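Local coordinates for protein acetylxylan esterase (PDB 5BN1) that removes acetyl groups from xylan and xylo-oligosaccharides as an octameric serine esterase of the GDSL (SGNH hydrolase) family, at residues F176-V179 and L180-L183; P146-R149 and T150-Y154; F207-I211 and G212-V216; F169-T172 and Q173-F176. The protein carries 1 engineered substitution. All coordinates share one frame; numbering follows the deposited sequence.

Interaction 1: F176-V179 and L180-L183; sequences FNEV and LKTL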
loop_
_atom_site.group_PDB
_atom_site.type_symbol
_atom_site.label_atom_id
_atom_site.label_comp_id
_atom_site.label_asym_id
_atom_site.label_seq_id
_atom_site.Cartn_x
_atom_site.Cartn_y
_atom_site.Cartn_z
ATOM N N PHE A 176 14.959 -10.248 -35.040
ATOM C CA PHE A 176 15.350 -11.171 -33.943
ATOM C C PHE A 176 16.190 -12.340 -34.420
ATOM O O PHE A 176 17.067 -12.821 -33.774
ATOM C CB PHE A 176 14.150 -11.658 -33.187
ATOM C CG PHE A 176 13.601 -10.656 -32.196
ATOM C CD1 PHE A 176 14.344 -10.411 -31.008
ATOM C CD2 PHE A 176 12.428 -10.021 -32.384
ATOM C CE1 PHE A 176 13.861 -9.505 -30.138
ATOM C CE2 PHE A 176 11.933 -9.122 -31.497
ATOM C CZ PHE A 176 12.735 -8.801 -30.366
ATOM N N ASN A 177 15.849 -12.887 -35.607
ATOM C CA ASN A 177 16.550 -14.026 -36.079
ATOM C C ASN A 177 18.068 -13.764 -36.182
ATOM O O ASN A 177 18.835 -14.706 -35.896
ATOM C CB ASN A 177 16.041 -14.402 -37.474
ATOM C CG ASN A 177 14.644 -15.011 -37.463
ATOM O OD1 ASN A 177 14.142 -15.368 -36.423
ATOM N ND2 ASN A 177 14.019 -15.076 -38.650
ATOM N N GLU A 178 18.419 -12.550 -36.579
ATOM C CA GLU A 178 19.900 -12.231 -36.680
ATOM C C GLU A 178 20.573 -12.349 -35.310
ATOM O O GLU A 178 21.606 -12.997 -35.163
ATOM C CB GLU A 178 20.020 -10.892 -37.245
ATOM C CG GLU A 178 21.502 -10.423 -37.296
ATOM C CD GLU A 178 22.409 -11.213 -38.267
ATOM O OE1 GLU A 178 21.945 -11.937 -39.253
ATOM O OE2 GLU A 178 23.655 -11.073 -37.964
ATOM N N VAL A 179 19.895 -11.860 -34.291
ATOM C CA VAL A 179 20.508 -11.944 -32.939
ATOM C C VAL A 179 20.531 -13.382 -32.393
ATOM O O VAL A 179 21.369 -13.779 -31.600
ATOM C CB VAL A 179 19.804 -10.946 -32.006
ATOM C CG1 VAL A 179 20.334 -11.039 -30.590
ATOM C CG2 VAL A 179 19.988 -9.516 -32.537
ATOM N N LEU A 180 19.483 -14.133 -32.746
ATOM C CA LEU A 180 19.353 -15.531 -32.353
ATOM C C LEU A 180 20.404 -16.445 -32.970
ATOM O O LEU A 180 20.604 -17.581 -32.497
ATOM C CB LEU A 180 17.929 -15.991 -32.644
ATOM C CG LEU A 180 16.840 -15.364 -31.786
ATOM C CD1 LEU A 180 15.468 -15.652 -32.392
ATOM C CD2 LEU A 180 16.893 -15.921 -30.362
ATOM N N LYS A 181 21.188 -15.905 -33.936
ATOM C CA LYS A 181 22.382 -16.649 -34.339
ATOM C C LYS A 181 23.401 -16.731 -33.238
ATOM O O LYS A 181 24.257 -17.657 -33.267
ATOM C CB LYS A 181 23.005 -16.024 -35.564
ATOM C CG LYS A 181 22.062 -16.138 -36.763
ATOM C CD LYS A 181 22.738 -15.568 -38.027
ATOM C CE LYS A 181 21.788 -15.428 -39.180
ATOM N NZ LYS A 181 22.356 -14.469 -40.178
ATOM N N THR A 182 23.352 -15.814 -32.268
ATOM C CA THR A 182 24.283 -15.684 -31.202
ATOM C C THR A 182 23.697 -16.094 -29.848
ATOM O O THR A 182 24.319 -16.815 -29.106
ATOM C CB THR A 182 24.801 -14.281 -31.129
ATOM O OG1 THR A 182 25.482 -13.947 -32.355
ATOM C CG2 THR A 182 25.774 -14.017 -29.965
ATOM N N LEU A 183 22.511 -15.611 -29.530
ATOM C CA LEU A 183 21.939 -15.721 -28.229
ATOM C C LEU A 183 20.776 -16.746 -28.225
ATOM O O LEU A 183 20.026 -16.839 -29.181
ATOM C CB LEU A 183 21.315 -14.443 -27.721
ATOM C CG LEU A 183 22.254 -13.206 -27.593
ATOM C CD1 LEU A 183 21.445 -11.960 -27.136
ATOM C CD2 LEU A 183 23.337 -13.568 -26.641
HETATM O O HOH W 1 24.114 -12.552 -34.220
#
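Val-179 O is the acceptor that closes the last turn of helix 172-180, taking the N-H groups of both Thr-182 and Leu-183. The Leu-183 N to Val-179 O bond (3.0 Å) lies in the carbonyl plane, whereas Thr-182 N reaches Val-179 O at 2.9 Å from above that plane, 50° out of it; coming from such different directions, the two donors can share one oxygen. One turn earlier Leu-180 N gives the regular helical bond to Phe-176 O, at 2.9 Å. Lys-181 N then turns to Glu-178 O at 3.2 Å, a tighter i to i+3 step, with only a weak bond to Asn-177 O. Glu-178 O also accepts from a water that bridges to Thr-182 OG1, so the short hydroxyl side chain is tied to the end of the helix through solvent.

On the outer surface Glu-178 OE1 forms a salt bridge with Lys-181 NZ at 2.7 Å, met on the syn side but 31° out of the carboxylate plane. The bend of the Glu-178 chain at chi2 (67°) brings its acid group to the end of the extended lysine. On the inner surface Val-179 CG1 packs beside Leu-183 CD1 at 3.7 Å, two branched apolar chains pointing the same way. Val-179 also packs on Ala-47, and Leu-183 on Gln-46, both of a neighbouring subunit. Within the chain, Phe-176 and Val-179 lean on Ile-202 of helix 197-211.

Interaction 2: P146-R149 and T150-Y154; sequences PMRR and TMDQY
Arg-148 and Asp-152, one helical turn apart, form an i to i+4 salt bridge near the start of helix 146-165. Arg-148 NE lies 2.8 Å from Asp-152 OD1, which sits in the guanidinium plane and is met on its syn side; the N-H...O angle is 161°. The second limb, Arg-148 NH2 to Asp-152 OD2, is weak at 3.1 Å; the guanidinium and carboxylate planes stand 61° apart. A bend at chi2 (64°) turns the arginine chain toward Asp-152, one turn further along the helix.

On another side of the helix, which is buried, Met-147 CE touches Met-151 CE at 3.6 Å, the flexible thioether chains running side by side. The backbone beneath is regular: Asp-152 N donates to Arg-148 O at 2.9 Å, which keeps the two charged residues spaced one turn apart.

Further out, Arg-148 NH1 is held by the carbonyl oxygen of Glu-140, and Asp-145 OD1 receives Arg-148 N, giving an N-H of the first turn, which has no helical carbonyl before it, an acceptor. Thr-150 OG1 bonds to Tyr-98 OH of helix 91-99, against which Met-147 also packs. The guanidinium is thus gripped by two partners, an acid within its own helix and a loop carbonyl. For a buried arginine this supplies a charge partner and polar satisfaction together, and probably fixes the rotation of its planar end.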
loop_
_atom_site.group_PDB
_atom_site.type_symbol
_atom_site.label_atom_id
_atom_site.label_comp_id
_atom_site.label_asym_id
_atom_site.label_seq_id
_atom_site.Cartn_x
_atom_site.Cartn_y
_atom_site.Cartn_z
ATOM N N PRO A 146 6.537 -25.312 -33.245
ATOM C CA PRO A 146 5.239 -25.040 -33.776
ATOM C C PRO A 146 4.748 -23.642 -33.737
ATOM O O PRO A 146 4.151 -23.082 -34.652
ATOM C CB PRO A 146 4.309 -25.959 -32.921
ATOM C CG PRO A 146 5.152 -27.070 -32.528
ATOM C CD PRO A 146 6.559 -26.497 -32.389
ATOM N N MET A 147 5.006 -22.934 -32.618
ATOM C CA MET A 147 4.492 -21.571 -32.477
ATOM C C MET A 147 5.362 -20.620 -33.380
ATOM O O MET A 147 4.792 -19.671 -33.905
ATOM C CB MET A 147 4.505 -21.070 -31.021
ATOM C CG MET A 147 4.021 -19.681 -30.925
ATOM S SD MET A 147 3.552 -19.227 -29.224
ATOM C CE MET A 147 3.470 -17.477 -29.387
ATOM N N ARG A 148 6.663 -20.871 -33.497
ATOM C CA ARG A 148 7.439 -20.094 -34.400
ATOM C C ARG A 148 6.949 -20.203 -35.863
ATOM O O ARG A 148 6.849 -19.232 -36.574
ATOM C CB ARG A 148 8.932 -20.492 -34.318
ATOM C CG ARG A 148 9.840 -19.833 -35.366
ATOM C CD ARG A 148 9.994 -18.339 -35.323
ATOM N NE ARG A 148 10.504 -17.801 -36.623
ATOM C CZ ARG A 148 11.734 -17.997 -37.035
ATOM N NH1 ARG A 148 12.694 -18.407 -36.255
ATOM N NH2 ARG A 148 11.975 -17.688 -38.334
ATOM N N ARG A 149 6.648 -21.458 -36.208
ATOM C CA ARG A 149 6.133 -21.725 -37.592
ATOM C C ARG A 149 4.859 -21.016 -37.851
ATOM O O ARG A 149 4.657 -20.346 -38.890
ATOM C CB ARG A 149 6.044 -23.202 -37.793
ATOM C CG ARG A 149 5.606 -23.597 -39.192
ATOM C CD ARG A 149 5.773 -25.135 -39.304
ATOM N NE ARG A 149 4.938 -25.902 -38.387
ATOM C CZ ARG A 149 5.278 -26.940 -37.533
ATOM N NH1 ARG A 149 6.521 -27.474 -37.374
ATOM N NH2 ARG A 149 4.301 -27.494 -36.795
ATOM N N THR A 150 3.920 -21.073 -36.892
ATOM C CA THR A 150 2.727 -20.295 -37.006
ATOM C C THR A 150 2.902 -18.838 -37.139
ATOM O O THR A 150 2.349 -18.079 -37.897
ATOM C CB THR A 150 1.681 -20.753 -35.939
ATOM O OG1 THR A 150 1.467 -22.177 -35.991
ATOM C CG2 THR A 150 0.423 -20.006 -35.986
ATOM N N MET A 151 3.765 -18.327 -36.217
ATOM C CA MET A 151 4.021 -16.932 -36.238
ATOM C C MET A 151 4.574 -16.434 -37.607
ATOM O O MET A 151 4.192 -15.383 -38.058
ATOM C CB MET A 151 5.028 -16.554 -35.097
ATOM C CG MET A 151 4.949 -15.133 -34.684
ATOM S SD MET A 151 3.446 -14.609 -33.842
ATOM C CE MET A 151 3.821 -15.366 -32.259
ATOM N N ASP A 152 5.469 -17.247 -38.168
ATOM C CA ASP A 152 6.046 -16.952 -39.512
ATOM C C ASP A 152 4.917 -16.863 -40.552
ATOM O O ASP A 152 4.909 -15.948 -41.421
ATOM C CB ASP A 152 7.092 -17.882 -39.949
ATOM C CG ASP A 152 8.450 -17.701 -39.261
ATOM O OD1 ASP A 152 8.567 -16.859 -38.414
ATOM O OD2 ASP A 152 9.295 -18.572 -39.606
ATOM N N GLN A 153 3.930 -17.754 -40.406
ATOM C CA GLN A 153 2.764 -17.702 -41.344
ATOM C C GLN A 153 1.984 -16.443 -41.231
ATOM O O GLN A 153 1.598 -15.766 -42.177
ATOM C CB GLN A 153 1.946 -18.940 -41.148
ATOM C CG GLN A 153 0.745 -18.915 -42.094
ATOM C CD GLN A 153 -0.047 -20.193 -41.984
ATOM O OE1 GLN A 153 -0.374 -20.704 -40.843
ATOM N NE2 GLN A 153 -0.248 -20.828 -43.141
ATOM N N TYR A 154 1.692 -15.930 -39.989
ATOM C CA TYR A 154 1.053 -14.653 -39.736
ATOM C C TYR A 154 1.908 -13.509 -40.249
ATOM O O TYR A 154 1.378 -12.550 -40.803
ATOM C CB TYR A 154 0.690 -14.485 -38.242
ATOM C CG TYR A 154 -0.564 -15.243 -37.778
ATOM C CD1 TYR A 154 -0.608 -16.648 -37.885
ATOM C CD2 TYR A 154 -1.614 -14.586 -37.197
ATOM C CE1 TYR A 154 -1.779 -17.372 -37.508
ATOM C CE2 TYR A 154 -2.751 -15.278 -36.782
ATOM C CZ TYR A 154 -2.759 -16.637 -36.923
ATOM O OH TYR A 154 -3.915 -17.368 -36.516
#

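Interaction 3: F207-I211 and G212-V216; sequences FLREI and GFEIV. Engineered in segment 212-216: Ile-215 (natural residue Trp).
Arg-209 and Glu-214 run side by side and point the same way, joining the last turn of helix 197-211 to the segment that leaves it. Their stems touch first, Arg-209 CG to Glu-214 CG at 3.8 Å, and a salt bridge follows further out, Arg-209 NE to Glu-214 OE2 at 2.9 Å. The planes of guanidinium and carboxylate are only 27° apart, yet the bond is not flat: OE2 is tilted 34° from the guanidinium plane and is itself approached from above the carboxylate. Glu-214 reaches this position because its chain stays extended beyond CG, with CG opposite the backbone N (chi1 -169°). An alanine at Glu-214 has no carboxylate to offer, and the Arg-209 guanidinium would probably be left without its acid mate and freer to turn.

On the inner side Leu-208 lies alongside Phe-213, its CD2 meeting the ring at CD2 across 4.0 Å. Phe-213 also meets Tyr-49 edge to face. Leu-208 CD1 is 4.3 Å from CD1 of Ile-215, an engineered residue in place of tryptophan.

Beneath these side chains the helix ends in a Schellman motif. Phe-213 N donates to Leu-208 O at 2.8 Å and Gly-212 N to Arg-209 O at 3.1 Å. Gly-212 has a positive phi, and a CB there would strike Ile-211 O, so a residue without a side chain suits this position.

The end of the helix thus carries two kinds of chemistry, an ion pair on its outer side and apolar packing on its inner side.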
loop_
_atom_site.group_PDB
_atom_site.type_symbol
_atom_site.label_atom_id
_atom_site.label_comp_id
_atom_site.label_asym_id
_atom_site.label_seq_id
_atom_site.Cartn_x
_atom_site.Cartn_y
_atom_site.Cartn_z
ATOM N N PHE A 207 12.313 -0.677 -36.732
ATOM C CA PHE A 207 11.353 0.372 -37.051
ATOM C C PHE A 207 12.079 1.537 -37.714
ATOM O O PHE A 207 11.651 2.040 -38.793
ATOM C CB PHE A 207 10.538 0.755 -35.887
ATOM C CG PHE A 207 9.544 1.805 -36.200
ATOM C CD1 PHE A 207 9.863 3.154 -36.144
ATOM C CD2 PHE A 207 8.246 1.436 -36.572
ATOM C CE1 PHE A 207 8.933 4.116 -36.466
ATOM C CE2 PHE A 207 7.318 2.404 -36.883
ATOM C CZ PHE A 207 7.667 3.744 -36.818
ATOM N N LEU A 208 13.109 2.033 -37.014
ATOM C CA LEU A 208 13.813 3.185 -37.508
ATOM C C LEU A 208 14.392 2.987 -38.893
ATOM O O LEU A 208 14.312 3.934 -39.756
ATOM C CB LEU A 208 14.893 3.606 -36.474
ATOM C CG LEU A 208 14.358 4.246 -35.196
ATOM C CD1 LEU A 208 15.386 4.286 -34.102
ATOM C CD2 LEU A 208 13.781 5.645 -35.400
ATOM N N ARG A 209 14.928 1.830 -39.154
ATOM C CA ARG A 209 15.529 1.506 -40.445
ATOM C C ARG A 209 14.468 1.728 -41.525
ATOM O O ARG A 209 14.685 2.376 -42.577
ATOM C CB ARG A 209 16.079 0.143 -40.426
ATOM C CG ARG A 209 16.663 -0.260 -41.791
ATOM C CD ARG A 209 16.897 -1.729 -41.819
ATOM N NE ARG A 209 17.782 -2.247 -42.824
ATOM C CZ ARG A 209 17.947 -3.557 -43.072
ATOM N NH1 ARG A 209 17.274 -4.501 -42.361
ATOM N NH2 ARG A 209 18.809 -3.944 -44.026
ATOM N N GLU A 210 13.254 1.215 -41.289
ATOM C CA GLU A 210 12.202 1.282 -42.324
ATOM C C GLU A 210 11.692 2.698 -42.556
ATOM O O GLU A 210 11.269 3.016 -43.724
ATOM C CB GLU A 210 11.055 0.363 -41.950
ATOM C CG GLU A 210 9.914 0.326 -42.972
ATOM C CD GLU A 210 10.284 -0.297 -44.315
ATOM O OE1 GLU A 210 11.440 -0.799 -44.546
ATOM O OE2 GLU A 210 9.276 -0.307 -45.165
ATOM N N ILE A 211 11.803 3.601 -41.572
ATOM C CA ILE A 211 11.424 4.987 -41.776
ATOM C C ILE A 211 12.585 5.884 -42.235
ATOM O O ILE A 211 12.315 7.101 -42.339
ATOM C CB ILE A 211 10.649 5.635 -40.649
ATOM C CG1 ILE A 211 11.486 5.707 -39.320
ATOM C CG2 ILE A 211 9.287 4.917 -40.391
ATOM C CD1 ILE A 211 10.896 6.667 -38.370
ATOM N N GLY A 212 13.757 5.341 -42.413
ATOM C CA GLY A 212 14.938 5.906 -43.074
ATOM C C GLY A 212 16.024 6.316 -42.108
ATOM O O GLY A 212 16.978 7.009 -42.536
ATOM N N PHE A 213 16.014 5.849 -40.861
ATOM C CA PHE A 213 17.175 6.069 -39.957
ATOM C C PHE A 213 17.785 4.695 -39.680
ATOM O O PHE A 213 17.279 3.937 -38.812
ATOM C CB PHE A 213 16.695 6.667 -38.704
ATOM C CG PHE A 213 17.733 6.903 -37.592
ATOM C CD1 PHE A 213 19.094 6.752 -37.850
ATOM C CD2 PHE A 213 17.294 7.237 -36.284
ATOM C CE1 PHE A 213 20.037 6.927 -36.807
ATOM C CE2 PHE A 213 18.243 7.439 -35.258
ATOM C CZ PHE A 213 19.579 7.247 -35.553
ATOM N N GLU A 214 18.894 4.437 -40.280
ATOM C CA GLU A 214 19.477 3.123 -40.187
ATOM C C GLU A 214 20.664 3.186 -39.219
ATOM O O GLU A 214 21.572 3.979 -39.392
ATOM C CB GLU A 214 19.893 2.595 -41.600
ATOM C CG GLU A 214 20.246 1.118 -41.541
ATOM C CD GLU A 214 20.512 0.483 -42.900
ATOM O OE1 GLU A 214 20.988 1.234 -43.785
ATOM O OE2 GLU A 214 20.266 -0.756 -43.069
ATOM N N ILE A 215 20.599 2.450 -38.122
ATOM C CA ILE A 215 21.719 2.346 -37.167
ATOM C C ILE A 215 22.528 1.111 -37.584
ATOM O O ILE A 215 22.014 -0.034 -37.677
ATOM C CB ILE A 215 21.155 2.196 -35.765
ATOM C CG1 ILE A 215 20.347 3.418 -35.455
ATOM C CG2 ILE A 215 22.243 1.668 -34.798
ATOM C CD1 ILE A 215 19.585 3.360 -34.154
ATOM N N VAL A 216 23.816 1.318 -37.863
ATOM C CA VAL A 216 24.678 0.220 -38.285
ATOM C C VAL A 216 25.974 0.188 -37.497
ATOM O O VAL A 216 26.372 1.217 -36.916
ATOM C CB VAL A 216 25.022 0.386 -39.820
ATOM C CG1 VAL A 216 23.798 0.125 -40.670
ATOM C CG2 VAL A 216 25.534 1.814 -40.094
#

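Interaction 4: F169-T172 and Q173-F176; sequences FVDT and QAAF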
loop_
_atom_site.group_PDB
_atom_site.type_symbol
_atom_site.label_atom_id
_atom_site.label_comp_id
_atom_site.label_asym_id
_atom_site.label_seq_id
_atom_site.Cartn_x
_atom_site.Cartn_y
_atom_site.Cartn_z
ATOM N N PHE A 169 6.854 -1.527 -44.127
ATOM C CA PHE A 169 6.903 -2.926 -43.627
ATOM C C PHE A 169 8.138 -3.186 -42.816
ATOM O O PHE A 169 9.297 -2.967 -43.259
ATOM C CB PHE A 169 6.853 -3.911 -44.802
ATOM C CG PHE A 169 7.069 -5.351 -44.422
ATOM C CD1 PHE A 169 6.072 -5.959 -43.652
ATOM C CD2 PHE A 169 8.189 -6.033 -44.661
ATOM C CE1 PHE A 169 6.276 -7.283 -43.264
ATOM C CE2 PHE A 169 8.426 -7.381 -44.286
ATOM C CZ PHE A 169 7.397 -7.999 -43.538
ATOM N N VAL A 170 7.955 -3.683 -41.546
ATOM C CA VAL A 170 9.058 -4.074 -40.742
ATOM C C VAL A 170 8.958 -5.554 -40.398
ATOM O O VAL A 170 7.986 -5.960 -39.720
ATOM C CB VAL A 170 9.015 -3.246 -39.408
ATOM C CG1 VAL A 170 10.261 -3.605 -38.554
ATOM C CG2 VAL A 170 8.917 -1.774 -39.676
ATOM N N ASP A 171 9.962 -6.295 -40.761
ATOM C CA ASP A 171 10.078 -7.700 -40.489
ATOM C C ASP A 171 10.809 -7.844 -39.107
ATOM O O ASP A 171 12.016 -7.941 -39.049
ATOM C CB ASP A 171 10.775 -8.474 -41.560
ATOM C CG ASP A 171 10.715 -9.918 -41.372
ATOM O OD1 ASP A 171 10.349 -10.467 -40.226
ATOM O OD2 ASP A 171 10.941 -10.745 -42.346
ATOM N N THR A 172 9.988 -7.893 -38.059
ATOM C CA THR A 172 10.591 -7.955 -36.671
ATOM C C THR A 172 11.147 -9.291 -36.469
ATOM O O THR A 172 12.053 -9.506 -35.686
ATOM C CB THR A 172 9.534 -7.574 -35.638
ATOM O OG1 THR A 172 8.465 -8.522 -35.734
ATOM C CG2 THR A 172 9.046 -6.191 -35.804
ATOM N N GLN A 173 10.592 -10.369 -37.052
ATOM C CA GLN A 173 11.165 -11.681 -36.922
ATOM C C GLN A 173 12.551 -11.742 -37.458
ATOM O O GLN A 173 13.394 -12.304 -36.841
ATOM C CB GLN A 173 10.299 -12.797 -37.602
ATOM C CG GLN A 173 10.742 -14.170 -37.245
ATOM C CD GLN A 173 10.576 -14.497 -35.783
ATOM O OE1 GLN A 173 11.602 -14.964 -35.107
ATOM N NE2 GLN A 173 9.452 -14.328 -35.303
ATOM N N ALA A 174 12.774 -11.211 -38.668
ATOM C CA ALA A 174 14.098 -11.251 -39.229
ATOM C C ALA A 174 15.084 -10.474 -38.340
ATOM O O ALA A 174 16.213 -10.967 -38.235
ATOM C CB ALA A 174 14.080 -10.559 -40.580
ATOM N N ALA A 175 14.598 -9.436 -37.692
ATOM C CA ALA A 175 15.482 -8.615 -36.792
ATOM C C ALA A 175 15.915 -9.503 -35.611
ATOM O O ALA A 175 17.104 -9.581 -35.250
ATOM C CB ALA A 175 14.786 -7.392 -36.372
ATOM N N PHE A 176 14.959 -10.248 -35.040
ATOM C CA PHE A 176 15.350 -11.171 -33.943
ATOM C C PHE A 176 16.190 -12.340 -34.420
ATOM O O PHE A 176 17.067 -12.821 -33.774
ATOM C CB PHE A 176 14.150 -11.658 -33.187
ATOM C CG PHE A 176 13.601 -10.656 -32.196
ATOM C CD1 PHE A 176 14.344 -10.411 -31.008
ATOM C CD2 PHE A 176 12.428 -10.021 -32.384
ATOM C CE1 PHE A 176 13.861 -9.505 -30.138
ATOM C CE2 PHE A 176 11.933 -9.122 -31.497
ATOM C CZ PHE A 176 12.735 -8.801 -30.366
#
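Asp-171 caps the helix that follows strand 168-170: its OD1 accepts from Ala-174 N at 3.0 Å with a nearly straight N-H...O angle of 164°. The donor comes from well above the carboxylate plane, 70° out of it. With CG swung opposite the backbone N (chi1 -171°), the carboxylate is carried forward over the first turn. Aspartate suits an N-cap, being short enough to reach a backbone N-H that has no carbonyl one turn earlier to receive it. A leucine in place of Asp-171 is likely to leave Ala-174 N without its capping acceptor and fray the first turn.

Backbone bonds then start the helix proper, Ala-175 N to Asp-171 O at 3.3 Å and Phe-176 N to Thr-172 O at 3.1 Å. Thr-172 OG1 bonds to the carbonyl oxygen of Thr-135, so the hydroxyl of this buried residue is satisfied by the residue just after strand 130-134.

Among the van der Waals contacts, the methyl of Ala-174 lies 3.5 Å from Asp-171 CG, packing against the carboxylate carbon. Phe-176 CD2 approaches Thr-172 O at 3.4 Å. Through Thr-172 and Ala-175 the turn packs on Leu-203 and Ile-202 of helix 197-211.

The cap sets a negative group at the positive end of the helix dipole, which would probably stabilise the charged form of the acid at this strand-to-helix junction.

Overall arrangement
Interactions 4 and 1 are the two ends of helix 172-180, sharing Phe-176, with centres 12 Å apart: one caps its start, the other closes its end. Interaction 2 opens helix 146-165, the connection between strands 130-134 and 168-170, and its Arg-148 and Asp-152 pack on Gln-173 of interaction 4. Interaction 3 ends helix 197-211, where Glu-210 OE2 probably bonds to Phe-169 N (2.9 Å) at the edge strand. The inferred catalytic site lies nearest to interaction 2, Met-147 being about 8 Å from Asn-92 between side chains, while Phe-176 is about 10 Å from both His-194 and Asp-191. Interactions 1 and 3 both touch a second subunit of the octamer.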